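Local atomic coordinates of putative uncharacterized protein TTHA1012 (PDB entry 2YZY), a protein that is of unproven function but probably carries lipoproteins or other lipidic cargo across the cell envelope. Residues Thr21-Thr26 with Ala46-Arg51; Lys17-Pro22 with Phe178-Leu183; Ala145-Ile150 with Arg159-Asp164; Leu40-Tyr45 with Val55-Pro60. All blocks are in the same frame, centred on the assembly; numbering follows the deposited sequence.

Interaction 1: residues Thr21-Thr26 with Ala46-Arg51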
loop_
_atom_site.group_PDB
_atom_site.type_symbol
_atom_site.label_atom_id
_atom_site.label_comp_id
_atom_site.label_asym_id
_atom_site.label_seq_id
_atom_site.Cartn_x
_atom_site.Cartn_y
_atom_site.Cartn_z
ATOM N N THR A 21 13.485 -4.145 6.445
ATOM C CA THR A 21 13.167 -4.733 7.744
ATOM C C THR A 21 11.657 -4.601 7.956
ATOM O O THR A 21 11.001 -3.811 7.280
ATOM C CB THR A 21 13.919 -4.023 8.891
ATOM O OG1 THR A 21 13.666 -2.615 8.833
ATOM C CG2 THR A 21 15.420 -4.277 8.782
ATOM N N PRO A 22 11.086 -5.367 8.899
ATOM C CA PRO A 22 9.643 -5.298 9.145
ATOM C C PRO A 22 9.101 -3.920 9.506
ATOM O O PRO A 22 9.732 -3.148 10.232
ATOM C CB PRO A 22 9.430 -6.306 10.276
ATOM C CG PRO A 22 10.549 -7.277 10.085
ATOM C CD PRO A 22 11.715 -6.387 9.757
ATOM N N TRP A 23 7.916 -3.620 8.990
ATOM C CA TRP A 23 7.279 -2.346 9.273
ATOM C C TRP A 23 5.772 -2.458 9.117
ATOM O O TRP A 23 5.260 -3.420 8.545
ATOM C CB TRP A 23 7.822 -1.243 8.347
ATOM C CG TRP A 23 7.658 -1.511 6.872
ATOM C CD1 TRP A 23 8.556 -2.119 6.039
ATOM C CD2 TRP A 23 6.506 -1.213 6.070
ATOM N NE1 TRP A 23 8.035 -2.220 4.769
ATOM C CE2 TRP A 23 6.777 -1.674 4.760
ATOM C CE3 TRP A 23 5.271 -0.604 6.332
ATOM C CZ2 TRP A 23 5.856 -1.548 3.715
ATOM C CZ3 TRP A 23 4.354 -0.478 5.291
ATOM C CH2 TRP A 23 4.654 -0.951 3.998
ATOM N N GLN A 24 5.067 -1.474 9.660
ATOM C CA GLN A 24 3.621 -1.425 9.557
ATOM C C GLN A 24 3.222 0.028 9.398
ATOM O O GLN A 24 3.999 0.937 9.724
ATOM C CB GLN A 24 2.947 -2.079 10.776
ATOM C CG GLN A 24 3.412 -1.624 12.147
ATOM C CD GLN A 24 2.907 -2.551 13.252
ATOM O OE1 GLN A 24 3.094 -3.763 13.188
ATOM N NE2 GLN A 24 2.268 -1.984 14.263
ATOM N N ALA A 25 2.027 0.250 8.868
ATOM C CA ALA A 25 1.561 1.605 8.636
ATOM C C ALA A 25 0.050 1.679 8.556
ATOM O O ALA A 25 -0.642 0.661 8.525
ATOM C CB ALA A 25 2.166 2.138 7.339
ATOM N N THR A 26 -0.451 2.906 8.538
ATOM C CA THR A 26 -1.876 3.156 8.421
ATOM C C THR A 26 -2.057 3.946 7.138
ATOM O O THR A 26 -1.385 4.955 6.928
ATOM C CB THR A 26 -2.394 3.986 9.603
ATOM O OG1 THR A 26 -2.169 3.263 10.817
ATOM C CG2 THR A 26 -3.894 4.279 9.445
ATOM N N ALA A 46 4.335 -5.476 6.782
ATOM C CA ALA A 46 5.328 -6.029 5.874
ATOM C C ALA A 46 6.450 -6.758 6.594
ATOM O O ALA A 46 7.013 -6.253 7.561
ATOM C CB ALA A 46 5.925 -4.911 5.015
ATOM N N LEU A 47 6.753 -7.959 6.111
ATOM C CA LEU A 47 7.845 -8.772 6.635
ATOM C C LEU A 47 8.621 -9.129 5.365
ATOM O O LEU A 47 8.482 -10.223 4.819
ATOM C CB LEU A 47 7.299 -10.028 7.326
ATOM C CG LEU A 47 8.305 -10.930 8.054
ATOM C CD1 LEU A 47 9.161 -10.109 9.007
ATOM C CD2 LEU A 47 7.555 -12.013 8.809
ATOM N N PRO A 48 9.438 -8.182 4.870
ATOM C CA PRO A 48 10.256 -8.320 3.658
ATOM C C PRO A 48 11.070 -9.598 3.508
ATOM O O PRO A 48 11.041 -10.231 2.455
ATOM C CB PRO A 48 11.145 -7.081 3.701
ATOM C CG PRO A 48 10.267 -6.069 4.362
ATOM C CD PRO A 48 9.669 -6.869 5.497
ATOM N N GLN A 49 11.796 -9.976 4.553
ATOM C CA GLN A 49 12.628 -11.172 4.490
ATOM C C GLN A 49 11.840 -12.447 4.193
ATOM O O GLN A 49 12.371 -13.386 3.596
ATOM C CB GLN A 49 13.415 -11.331 5.793
ATOM C CG GLN A 49 14.424 -12.465 5.768
ATOM C CD GLN A 49 15.443 -12.359 6.885
ATOM O OE1 GLN A 49 15.091 -12.330 8.064
ATOM N NE2 GLN A 49 16.719 -12.297 6.516
ATOM N N ALA A 50 10.574 -12.477 4.597
ATOM C CA ALA A 50 9.727 -13.643 4.364
ATOM C C ALA A 50 8.812 -13.427 3.162
ATOM O O ALA A 50 7.997 -14.288 2.829
ATOM C CB ALA A 50 8.891 -13.938 5.609
ATOM N N ARG A 51 8.959 -12.278 2.510
ATOM C CA ARG A 51 8.135 -11.934 1.358
ATOM C C ARG A 51 6.655 -12.019 1.717
ATOM O O ARG A 51 5.845 -12.520 0.940
ATOM C CB ARG A 51 8.433 -12.864 0.175
ATOM C CG ARG A 51 9.796 -12.650 -0.466
ATOM C CD ARG A 51 9.889 -13.392 -1.795
ATOM N NE ARG A 51 11.139 -13.121 -2.500
ATOM C CZ ARG A 51 12.338 -13.506 -2.074
ATOM N NH1 ARG A 51 12.455 -14.183 -0.940
ATOM N NH2 ARG A 51 13.419 -13.215 -2.784
#

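Interaction 2: residues Lys17-Pro22 with Phe178-Leu183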
loop_
_atom_site.group_PDB
_atom_site.type_symbol
_atom_site.label_atom_id
_atom_site.label_comp_id
_atom_site.label_asym_id
_atom_site.label_seq_id
_atom_site.Cartn_x
_atom_site.Cartn_y
_atom_site.Cartn_z
ATOM N N LYS A 17 15.665 -0.468 -0.183
ATOM C CA LYS A 17 16.710 -0.829 0.767
ATOM C C LYS A 17 16.361 -0.361 2.176
ATOM O O LYS A 17 16.620 -1.061 3.155
ATOM C CB LYS A 17 18.053 -0.215 0.356
ATOM C CG LYS A 17 18.873 -1.025 -0.647
ATOM C CD LYS A 17 18.339 -0.949 -2.070
ATOM C CE LYS A 17 17.184 -1.905 -2.304
ATOM N NZ LYS A 17 16.753 -1.879 -3.728
ATOM N N ASN A 18 15.762 0.822 2.270
ATOM C CA ASN A 18 15.397 1.406 3.554
ATOM C C ASN A 18 14.244 0.689 4.252
ATOM O O ASN A 18 14.080 0.812 5.464
ATOM C CB ASN A 18 15.051 2.889 3.366
ATOM C CG ASN A 18 14.914 3.627 4.682
ATOM O OD1 ASN A 18 15.792 3.553 5.543
ATOM N ND2 ASN A 18 13.815 4.357 4.842
ATOM N N LEU A 19 13.447 -0.054 3.488
ATOM C CA LEU A 19 12.315 -0.782 4.056
ATOM C C LEU A 19 12.511 -2.291 3.953
ATOM O O LEU A 19 11.561 -3.034 3.700
ATOM C CB LEU A 19 11.019 -0.389 3.345
ATOM C CG LEU A 19 10.567 1.065 3.508
ATOM C CD1 LEU A 19 9.293 1.298 2.712
ATOM C CD2 LEU A 19 10.344 1.368 4.982
ATOM N N SER A 20 13.747 -2.737 4.155
ATOM C CA SER A 20 14.074 -4.158 4.079
ATOM C C SER A 20 13.788 -4.895 5.388
ATOM O O SER A 20 13.847 -6.123 5.439
ATOM C CB SER A 20 15.545 -4.335 3.689
ATOM O OG SER A 20 16.403 -3.731 4.639
ATOM N N THR A 21 13.485 -4.145 6.445
ATOM C CA THR A 21 13.167 -4.733 7.744
ATOM C C THR A 21 11.657 -4.601 7.956
ATOM O O THR A 21 11.001 -3.811 7.280
ATOM C CB THR A 21 13.919 -4.023 8.891
ATOM O OG1 THR A 21 13.666 -2.615 8.833
ATOM C CG2 THR A 21 15.420 -4.277 8.782
ATOM N N PRO A 22 11.086 -5.367 8.899
ATOM C CA PRO A 22 9.643 -5.298 9.145
ATOM C C PRO A 22 9.101 -3.920 9.506
ATOM O O PRO A 22 9.732 -3.148 10.232
ATOM C CB PRO A 22 9.430 -6.306 10.276
ATOM C CG PRO A 22 10.549 -7.277 10.085
ATOM C CD PRO A 22 11.715 -6.387 9.757
ATOM N N PHE A 178 3.246 5.316 10.538
ATOM C CA PHE A 178 4.281 4.374 10.119
ATOM C C PHE A 178 5.144 4.008 11.315
ATOM O O PHE A 178 5.416 4.848 12.174
ATOM C CB PHE A 178 5.174 5.007 9.046
ATOM C CG PHE A 178 6.353 4.155 8.652
ATOM C CD1 PHE A 178 6.220 3.154 7.696
ATOM C CD2 PHE A 178 7.600 4.350 9.249
ATOM C CE1 PHE A 178 7.310 2.354 7.333
ATOM C CE2 PHE A 178 8.694 3.558 8.897
ATOM C CZ PHE A 178 8.548 2.559 7.936
ATOM N N LYS A 179 5.589 2.759 11.353
ATOM C CA LYS A 179 6.423 2.293 12.448
ATOM C C LYS A 179 7.222 1.063 12.052
ATOM O O LYS A 179 6.685 0.136 11.445
ATOM C CB LYS A 179 5.536 1.958 13.654
ATOM C CG LYS A 179 6.202 1.124 14.737
ATOM C CD LYS A 179 5.183 0.686 15.781
ATOM C CE LYS A 179 5.804 -0.247 16.809
ATOM N NZ LYS A 179 6.943 0.389 17.521
ATOM N N ARG A 180 8.513 1.064 12.367
ATOM C CA ARG A 180 9.335 -0.101 12.096
ATOM C C ARG A 180 9.068 -0.998 13.294
ATOM O O ARG A 180 8.920 -0.515 14.418
ATOM C CB ARG A 180 10.821 0.266 12.015
ATOM C CG ARG A 180 11.197 0.966 10.716
ATOM C CD ARG A 180 12.698 0.939 10.483
ATOM N NE ARG A 180 13.049 1.415 9.148
ATOM C CZ ARG A 180 12.925 2.676 8.745
ATOM N NH1 ARG A 180 12.459 3.599 9.575
ATOM N NH2 ARG A 180 13.262 3.012 7.508
ATOM N N THR A 181 9.002 -2.302 13.069
ATOM C CA THR A 181 8.699 -3.204 14.164
ATOM C C THR A 181 9.215 -4.604 13.868
ATOM O O THR A 181 10.085 -4.793 13.021
ATOM C CB THR A 181 7.169 -3.248 14.366
ATOM O OG1 THR A 181 6.840 -4.097 15.471
ATOM C CG2 THR A 181 6.488 -3.764 13.100
ATOM N N ASN A 182 8.702 -5.578 14.607
ATOM C CA ASN A 182 9.061 -6.961 14.373
ATOM C C ASN A 182 7.746 -7.691 14.155
ATOM O O ASN A 182 6.772 -7.460 14.873
ATOM C CB ASN A 182 9.809 -7.564 15.563
ATOM C CG ASN A 182 10.271 -8.980 15.286
ATOM O OD1 ASN A 182 10.671 -9.300 14.163
ATOM N ND2 ASN A 182 10.229 -9.833 16.302
ATOM N N LEU A 183 7.715 -8.562 13.157
ATOM C CA LEU A 183 6.508 -9.309 12.839
ATOM C C LEU A 183 6.878 -10.745 12.542
ATOM O O LEU A 183 8.023 -11.035 12.174
ATOM C CB LEU A 183 5.818 -8.688 11.621
ATOM C CG LEU A 183 5.378 -7.232 11.769
ATOM C CD1 LEU A 183 5.088 -6.635 10.394
ATOM C CD2 LEU A 183 4.146 -7.153 12.668
#

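Interaction 3: residues Ala145-Ile150 with Arg159-Asp164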
loop_
_atom_site.group_PDB
_atom_site.type_symbol
_atom_site.label_atom_id
_atom_site.label_comp_id
_atom_site.label_asym_id
_atom_site.label_seq_id
_atom_site.Cartn_x
_atom_site.Cartn_y
_atom_site.Cartn_z
ATOM N N ALA A 145 -2.434 9.478 -15.002
ATOM C CA ALA A 145 -1.150 9.800 -14.397
ATOM C C ALA A 145 -1.204 9.659 -12.884
ATOM O O ALA A 145 -2.281 9.532 -12.301
ATOM C CB ALA A 145 -0.743 11.220 -14.772
ATOM N N MET A 146 -0.037 9.683 -12.253
ATOM C CA MET A 146 0.024 9.560 -10.807
ATOM C C MET A 146 1.139 10.390 -10.200
ATOM O O MET A 146 2.101 10.770 -10.874
ATOM C CB MET A 146 0.217 8.097 -10.405
ATOM C CG MET A 146 1.614 7.559 -10.666
ATOM S SD MET A 146 1.842 5.875 -10.055
ATOM C CE MET A 146 2.090 6.165 -8.317
ATOM N N GLU A 147 0.983 10.674 -8.914
ATOM C CA GLU A 147 1.966 11.418 -8.146
ATOM C C GLU A 147 2.351 10.489 -7.005
ATOM O O GLU A 147 1.481 9.884 -6.376
ATOM C CB GLU A 147 1.357 12.703 -7.577
ATOM C CG GLU A 147 0.831 13.669 -8.631
ATOM C CD GLU A 147 0.113 14.866 -8.033
ATOM O OE1 GLU A 147 -0.089 14.901 -6.799
ATOM O OE2 GLU A 147 -0.261 15.776 -8.802
ATOM N N LEU A 148 3.648 10.358 -6.756
ATOM C CA LEU A 148 4.144 9.524 -5.669
ATOM C C LEU A 148 5.077 10.392 -4.837
ATOM O O LEU A 148 6.059 10.922 -5.350
ATOM C CB LEU A 148 4.908 8.310 -6.213
ATOM C CG LEU A 148 5.585 7.413 -5.163
ATOM C CD1 LEU A 148 4.550 6.905 -4.164
ATOM C CD2 LEU A 148 6.273 6.239 -5.847
ATOM N N TYR A 149 4.756 10.545 -3.558
ATOM C CA TYR A 149 5.556 11.363 -2.653
ATOM C C TYR A 149 6.387 10.487 -1.729
ATOM O O TYR A 149 5.856 9.602 -1.051
ATOM C CB TYR A 149 4.630 12.275 -1.847
ATOM C CG TYR A 149 3.864 13.243 -2.718
ATOM C CD1 TYR A 149 4.388 14.498 -3.026
ATOM C CD2 TYR A 149 2.633 12.891 -3.269
ATOM C CE1 TYR A 149 3.702 15.379 -3.864
ATOM C CE2 TYR A 149 1.941 13.762 -4.107
ATOM C CZ TYR A 149 2.484 15.005 -4.399
ATOM O OH TYR A 149 1.807 15.871 -5.227
ATOM N N ILE A 150 7.693 10.743 -1.715
ATOM C CA ILE A 150 8.640 9.976 -0.909
ATOM C C ILE A 150 9.372 10.860 0.098
ATOM O O ILE A 150 10.006 11.850 -0.278
ATOM C CB ILE A 150 9.705 9.304 -1.811
ATOM C CG1 ILE A 150 9.027 8.449 -2.889
ATOM C CG2 ILE A 150 10.669 8.478 -0.959
ATOM C CD1 ILE A 150 8.173 7.305 -2.347
ATOM N N ARG A 159 2.455 9.354 0.113
ATOM C CA ARG A 159 1.193 9.623 -0.563
ATOM C C ARG A 159 1.183 9.174 -2.021
ATOM O O ARG A 159 2.182 9.308 -2.729
ATOM C CB ARG A 159 0.924 11.132 -0.486
ATOM C CG ARG A 159 -0.429 11.600 -0.980
ATOM C CD ARG A 159 -0.487 13.117 -0.908
ATOM N NE ARG A 159 -1.816 13.651 -1.182
ATOM C CZ ARG A 159 -2.088 14.950 -1.237
ATOM N NH1 ARG A 159 -1.122 15.837 -1.037
ATOM N NH2 ARG A 159 -3.324 15.362 -1.491
ATOM N N PHE A 160 0.045 8.639 -2.455
ATOM C CA PHE A 160 -0.144 8.184 -3.831
ATOM C C PHE A 160 -1.377 8.904 -4.364
ATOM O O PHE A 160 -2.439 8.860 -3.742
ATOM C CB PHE A 160 -0.413 6.674 -3.884
ATOM C CG PHE A 160 0.691 5.825 -3.315
ATOM C CD1 PHE A 160 1.530 5.100 -4.155
ATOM C CD2 PHE A 160 0.863 5.716 -1.938
ATOM C CE1 PHE A 160 2.524 4.272 -3.631
ATOM C CE2 PHE A 160 1.856 4.890 -1.404
ATOM C CZ PHE A 160 2.685 4.168 -2.252
ATOM N N VAL A 161 -1.243 9.560 -5.513
ATOM C CA VAL A 161 -2.366 10.277 -6.108
ATOM C C VAL A 161 -2.537 9.850 -7.558
ATOM O O VAL A 161 -1.609 9.962 -8.355
ATOM C CB VAL A 161 -2.151 11.808 -6.080
ATOM C CG1 VAL A 161 -3.397 12.509 -6.595
ATOM C CG2 VAL A 161 -1.831 12.273 -4.669
ATOM N N PHE A 162 -3.727 9.361 -7.889
ATOM C CA PHE A 162 -4.034 8.912 -9.245
ATOM C C PHE A 162 -4.987 9.903 -9.900
ATOM O O PHE A 162 -6.019 10.257 -9.327
ATOM C CB PHE A 162 -4.655 7.515 -9.186
ATOM C CG PHE A 162 -3.728 6.474 -8.630
ATOM C CD1 PHE A 162 -2.827 5.812 -9.459
ATOM C CD2 PHE A 162 -3.711 6.200 -7.265
ATOM C CE1 PHE A 162 -1.916 4.896 -8.937
ATOM C CE2 PHE A 162 -2.805 5.284 -6.732
ATOM C CZ PHE A 162 -1.905 4.631 -7.571
ATOM N N LEU A 163 -4.635 10.346 -11.104
ATOM C CA LEU A 163 -5.428 11.332 -11.832
ATOM C C LEU A 163 -5.959 10.821 -13.168
ATOM O O LEU A 163 -5.337 9.977 -13.807
ATOM C CB LEU A 163 -4.569 12.568 -12.106
ATOM C CG LEU A 163 -3.749 13.144 -10.949
ATOM C CD1 LEU A 163 -2.800 14.205 -11.485
ATOM C CD2 LEU A 163 -4.671 13.721 -9.893
ATOM N N ASP A 164 -7.104 11.348 -13.594
ATOM C CA ASP A 164 -7.657 10.946 -14.882
ATOM C C ASP A 164 -7.120 11.900 -15.948
ATOM O O ASP A 164 -6.225 12.702 -15.675
ATOM C CB ASP A 164 -9.196 10.956 -14.868
ATOM C CG ASP A 164 -9.791 12.351 -14.756
ATOM O OD1 ASP A 164 -9.064 13.351 -14.932
ATOM O OD2 ASP A 164 -11.012 12.445 -14.505
#

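Interaction 4: residues Leu40-Tyr45 with Val55-Pro60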
loop_
_atom_site.group_PDB
_atom_site.type_symbol
_atom_site.label_atom_id
_atom_site.label_comp_id
_atom_site.label_asym_id
_atom_site.label_seq_id
_atom_site.Cartn_x
_atom_site.Cartn_y
_atom_site.Cartn_z
ATOM N N LEU A 40 -11.211 5.285 2.399
ATOM C CA LEU A 40 -10.521 4.015 2.554
ATOM C C LEU A 40 -9.599 4.147 3.760
ATOM O O LEU A 40 -8.886 5.142 3.905
ATOM C CB LEU A 40 -9.688 3.686 1.309
ATOM C CG LEU A 40 -8.908 2.368 1.358
ATOM C CD1 LEU A 40 -9.877 1.201 1.319
ATOM C CD2 LEU A 40 -7.948 2.286 0.181
ATOM N N LEU A 41 -9.636 3.155 4.641
ATOM C CA LEU A 41 -8.768 3.153 5.811
ATOM C C LEU A 41 -8.295 1.726 6.003
ATOM O O LEU A 41 -9.100 0.797 5.994
ATOM C CB LEU A 41 -9.510 3.626 7.063
ATOM C CG LEU A 41 -8.658 3.673 8.341
ATOM C CD1 LEU A 41 -7.541 4.703 8.186
ATOM C CD2 LEU A 41 -9.526 4.041 9.534
ATOM N N ALA A 42 -6.990 1.545 6.170
ATOM C CA ALA A 42 -6.458 0.207 6.348
ATOM C C ALA A 42 -5.124 0.213 7.072
ATOM O O ALA A 42 -4.434 1.229 7.125
ATOM C CB ALA A 42 -6.292 -0.458 4.989
ATOM N N ARG A 43 -4.778 -0.927 7.656
ATOM C CA ARG A 43 -3.486 -1.066 8.313
ATOM C C ARG A 43 -2.687 -1.980 7.395
ATOM O O ARG A 43 -3.230 -2.920 6.817
ATOM C CB ARG A 43 -3.620 -1.701 9.698
ATOM C CG ARG A 43 -4.263 -0.802 10.750
ATOM C CD ARG A 43 -4.088 -1.414 12.137
ATOM N NE ARG A 43 -4.639 -0.587 13.208
ATOM C CZ ARG A 43 -5.867 -0.711 13.702
ATOM N NH1 ARG A 43 -6.694 -1.636 13.224
ATOM N NH2 ARG A 43 -6.261 0.079 14.692
ATOM N N VAL A 44 -1.402 -1.689 7.249
ATOM C CA VAL A 44 -0.532 -2.469 6.376
ATOM C C VAL A 44 0.640 -3.047 7.168
ATOM O O VAL A 44 1.187 -2.385 8.044
ATOM C CB VAL A 44 -0.007 -1.584 5.228
ATOM C CG1 VAL A 44 0.893 -2.384 4.320
ATOM C CG2 VAL A 44 -1.184 -0.996 4.448
ATOM N N TYR A 45 1.010 -4.286 6.851
ATOM C CA TYR A 45 2.095 -4.985 7.535
ATOM C C TYR A 45 3.038 -5.608 6.529
ATOM O O TYR A 45 2.601 -6.218 5.554
ATOM C CB TYR A 45 1.521 -6.091 8.423
ATOM C CG TYR A 45 0.604 -5.564 9.492
ATOM C CD1 TYR A 45 1.097 -5.223 10.749
ATOM C CD2 TYR A 45 -0.747 -5.332 9.222
ATOM C CE1 TYR A 45 0.274 -4.658 11.713
ATOM C CE2 TYR A 45 -1.576 -4.764 10.176
ATOM C CZ TYR A 45 -1.060 -4.429 11.416
ATOM O OH TYR A 45 -1.879 -3.845 12.353
ATOM N N VAL A 55 -2.707 -6.622 4.452
ATOM C CA VAL A 55 -3.456 -5.372 4.478
ATOM C C VAL A 55 -4.786 -5.665 5.161
ATOM O O VAL A 55 -5.485 -6.615 4.796
ATOM C CB VAL A 55 -3.714 -4.840 3.053
ATOM C CG1 VAL A 55 -4.501 -3.532 3.123
ATOM C CG2 VAL A 55 -2.381 -4.636 2.328
ATOM N N GLU A 56 -5.120 -4.865 6.169
ATOM C CA GLU A 56 -6.360 -5.045 6.926
ATOM C C GLU A 56 -7.234 -3.816 6.736
ATOM O O GLU A 56 -6.821 -2.698 7.030
ATOM C CB GLU A 56 -6.033 -5.256 8.407
ATOM C CG GLU A 56 -5.235 -6.539 8.644
ATOM C CD GLU A 56 -4.830 -6.753 10.088
ATOM O OE1 GLU A 56 -5.300 -6.002 10.970
ATOM O OE2 GLU A 56 -4.040 -7.690 10.337
ATOM N N PHE A 57 -8.451 -4.030 6.252
ATOM C CA PHE A 57 -9.360 -2.924 5.981
ATOM C C PHE A 57 -10.273 -2.530 7.128
ATOM O O PHE A 57 -10.833 -3.384 7.822
ATOM C CB PHE A 57 -10.182 -3.260 4.738
ATOM C CG PHE A 57 -9.343 -3.476 3.518
ATOM C CD1 PHE A 57 -8.950 -2.398 2.731
ATOM C CD2 PHE A 57 -8.895 -4.750 3.183
ATOM C CE1 PHE A 57 -8.122 -2.589 1.628
ATOM C CE2 PHE A 57 -8.065 -4.951 2.082
ATOM C CZ PHE A 57 -7.679 -3.868 1.303
ATOM N N LEU A 58 -10.415 -1.218 7.307
ATOM C CA LEU A 58 -11.253 -0.647 8.356
ATOM C C LEU A 58 -12.431 0.162 7.798
ATOM O O LEU A 58 -13.485 0.240 8.424
ATOM C CB LEU A 58 -10.394 0.233 9.271
ATOM C CG LEU A 58 -9.344 -0.544 10.074
ATOM C CD1 LEU A 58 -8.357 0.422 10.713
ATOM C CD2 LEU A 58 -10.029 -1.394 11.132
ATOM N N LYS A 59 -12.233 0.776 6.633
ATOM C CA LYS A 59 -13.271 1.564 5.963
ATOM C C LYS A 59 -13.079 1.365 4.465
ATOM O O LYS A 59 -11.958 1.173 4.005
ATOM C CB LYS A 59 -13.123 3.050 6.281
ATOM C CG LYS A 59 -13.284 3.415 7.742
ATOM C CD LYS A 59 -13.158 4.926 7.896
ATOM C CE LYS A 59 -13.178 5.344 9.348
ATOM N NZ LYS A 59 -13.014 6.823 9.458
ATOM N N PRO A 60 -14.164 1.430 3.676
ATOM C CA PRO A 60 -15.557 1.676 4.053
ATOM C C PRO A 60 -16.258 0.456 4.640
ATOM O O PRO A 60 -15.644 -0.594 4.825
ATOM C CB PRO A 60 -16.177 2.125 2.741
ATOM C CG PRO A 60 -15.479 1.263 1.750
ATOM C CD PRO A 60 -14.033 1.322 2.210
HETATM O O HOH W 1 -6.957 -3.809 11.321
HETATM O O HOH W 2 -3.921 -5.591 13.210
#

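Interaction 1: residues Thr21-Thr26 with Ala46-Arg51
The strands 23-30 and 39-47 form an antiparallel beta hairpin, and residues 21-26 meet 46-51 where the first strand begins and the second ends. Trp23 and Ala46 are a hydrogen-bonded pair, so both amides and both carbonyls of the two residues are used: Trp23 N gives its proton to Ala46 O at 3.1 Å, in the carbonyl plane, and Ala46 N returns one to Trp23 O at 2.9 Å, nearly along the C=O axis. Ala46 O also receives a CA-H...O contact from Pro22 CA. Pro22 has no amide proton to offer and its carbonyl turns the other way, to Thr181, just past strand 169-180; proline thus suits the entry to the strand. Beyond the pair, Leu47 O is satisfied locally by Ala50 N, which closes a 3-10 turn starting at Pro48. The Trp23 indole takes the crowded first torsion (chi1 58°), which swings the ring across the small methyl of Ala46. Nearby, Pro22 and Leu47 run alongside each other, with Pro22 CG pressed to 3.3 Å from Leu47 CD1. Ala46 CB sits over one face of the indole, 3.6 Å from the centroid of the five-membered ring in a CH-pi contact.

Interaction 2: residues Lys17-Pro22 with Phe178-Leu183
Phe178, near the end of strand 169-180, starts the contact with residues 17-22: its CG is anti to the backbone N (chi1 174°), and the ring meets Leu19 tip to tip, Phe178 CZ lying 3.7 Å from Leu19 CD2. Pro157 also touches Leu19, so the two tips meet in an apolar patch. Arg180 follows with a chain extended from CG to NE, long enough to cross from the strand to the end of helix 7-18. Arg180 NH2 donates to Asn18 O at 3.1 Å, almost straight at 172°; the acceptor lies in the guanidinium plane, although the donor stands above the carbonyl plane. Asp154 is a second partner: its OD1 forms a salt bridge with Arg180 NH2 and accepts a hydrogen bond from Asn18 ND2, which is also bound to Pro155 O. Sharing this carboxylate probably eases the closeness of the two donors, Asn18 ND2 and Arg180 NH2, 3.0 Å apart. At Thr181 the backbone takes over: Thr181 N donates to Pro22 O at 3.0 Å, 170°. Pro22 CB also looks on to Leu183 CD1. The arginine thus binds the carbonyl of the last helical residue, where the chain leaves the helix, fastening the N-terminal helix of a LolA-like fold to the end of strand 169-180.

Interaction 3: residues Ala145-Ile150 with Arg159-Asp164
Leu148 and Phe160 form the apolar centre, a non-hydrogen-bonded pair of the antiparallel hairpin 145-151/156-163. Leu148 CG is anti to the backbone N (chi1 175°), which lays CD1 over one face of the Phe160 ring, 3.7 Å from its centroid and offset toward the rim, a CH-pi contact. On the same face of the sheet Met146 lies alongside Phe162, its CB 3.9 Å from Phe162 CD1, while its sulfur approaches that ring obliquely in a Met-aromatic contact. The chain then bends at chi3 (-79°) and brings the methyl CE to the edge of the Phe160 ring, so one flexible thioether touches both rings. Helix 7-18 covers this side, with Leu12 against Leu148.

Outward from this layer runs the backbone, where five hydrogen bonds join the strands; the shortest links Glu147 N to Val161 O at 2.7 Å. Ala145 and Leu163 close the far end of the register as another hydrogen-bonded pair.

The other face is amphipathic. Tyr149 lies beside the aliphatic part of Arg159, CD2 to CB 3.7 Å, ring and guanidinium planes 29° apart. Its hydroxyl donates to Glu147 OE1 at 2.6 Å, meeting the oxygen from above the carboxylate plane. Glu147 OE2 binds a 2-methyl-2,4-pentanediol molecule, probably from the crystallisation liquor, and Arg159 pairs with Asp172. The phenol bond would probably favour an ionised Glu147; Arg159 NH1, 5.9 Å from Glu147 OE1, may add a little, though Asp172 offsets its charge. The Glu147, Tyr149 and Arg159 end of this face thus suits polar partners, while the reverse face holds the helix.

Interaction 4: residues Leu40-Tyr45 with Val55-Pro60
A classic beta bulge breaks the register between residues 40-45 and 55-60: Leu58 and Lys59 both face Leu41, whose carbonyl oxygen accepts from two successive amides. Leu58 N reaches Leu41 O at 2.7 Å from above the carbonyl plane, whereas Lys59 N comes in on a lone pair at 3.2 Å. The extra residue turns the Leu58 side chain toward the partner strand; its CD1 lies over one face of the Arg43 guanidinium, 3.6 Å from NH1. Lys59 suits the strand end because its extended methylenes run alongside Leu41, CB to CB 3.7 Å, while its ammonium pairs with Glu39. A cis peptide to Pro60 follows. On the face of Ala42 and Phe57 the small Ala42 lets the Phe57 ring lie close, CB to CD1 4.0 Å, and Leu40 CD1 meets the edge of the same ring. Opposite, Glu56 OE1 is held by two waters, one bridging to Arg43 NH1 in the guanidinium plane and the other to Tyr45 OH. The Tyr45 ring lies obliquely by the carboxylate, CE2 3.8 Å from Glu56 CD, and OE2 forms salt bridges with Arg54 and Arg190. Such bulges accentuate strand twist, and here one marks the end of an antiparallel hairpin in the strongly curved sheet of a LolA-like fold.

From the N terminus, helix 7-18 runs into residues 17-22, where interaction 2 opens; it closes only at 178-183, the longest loop of the four, spanning most of the chain. Interaction 1 starts from the same stretch, sharing Thr21 and Pro22, and closes early at 46-51. Interaction 4 crosses it, opening at 40-45 on strand 39-47 and closing at 55-60 after interaction 1 has closed. Interaction 3, a short hairpin, comes later in series, and both it and interaction 4 fall within the span of interaction 2. Strand 23-30 thus has 39-47 on one side and 169-180 on the other, joining early and late parts of the chain, with strand 156-163 next beyond.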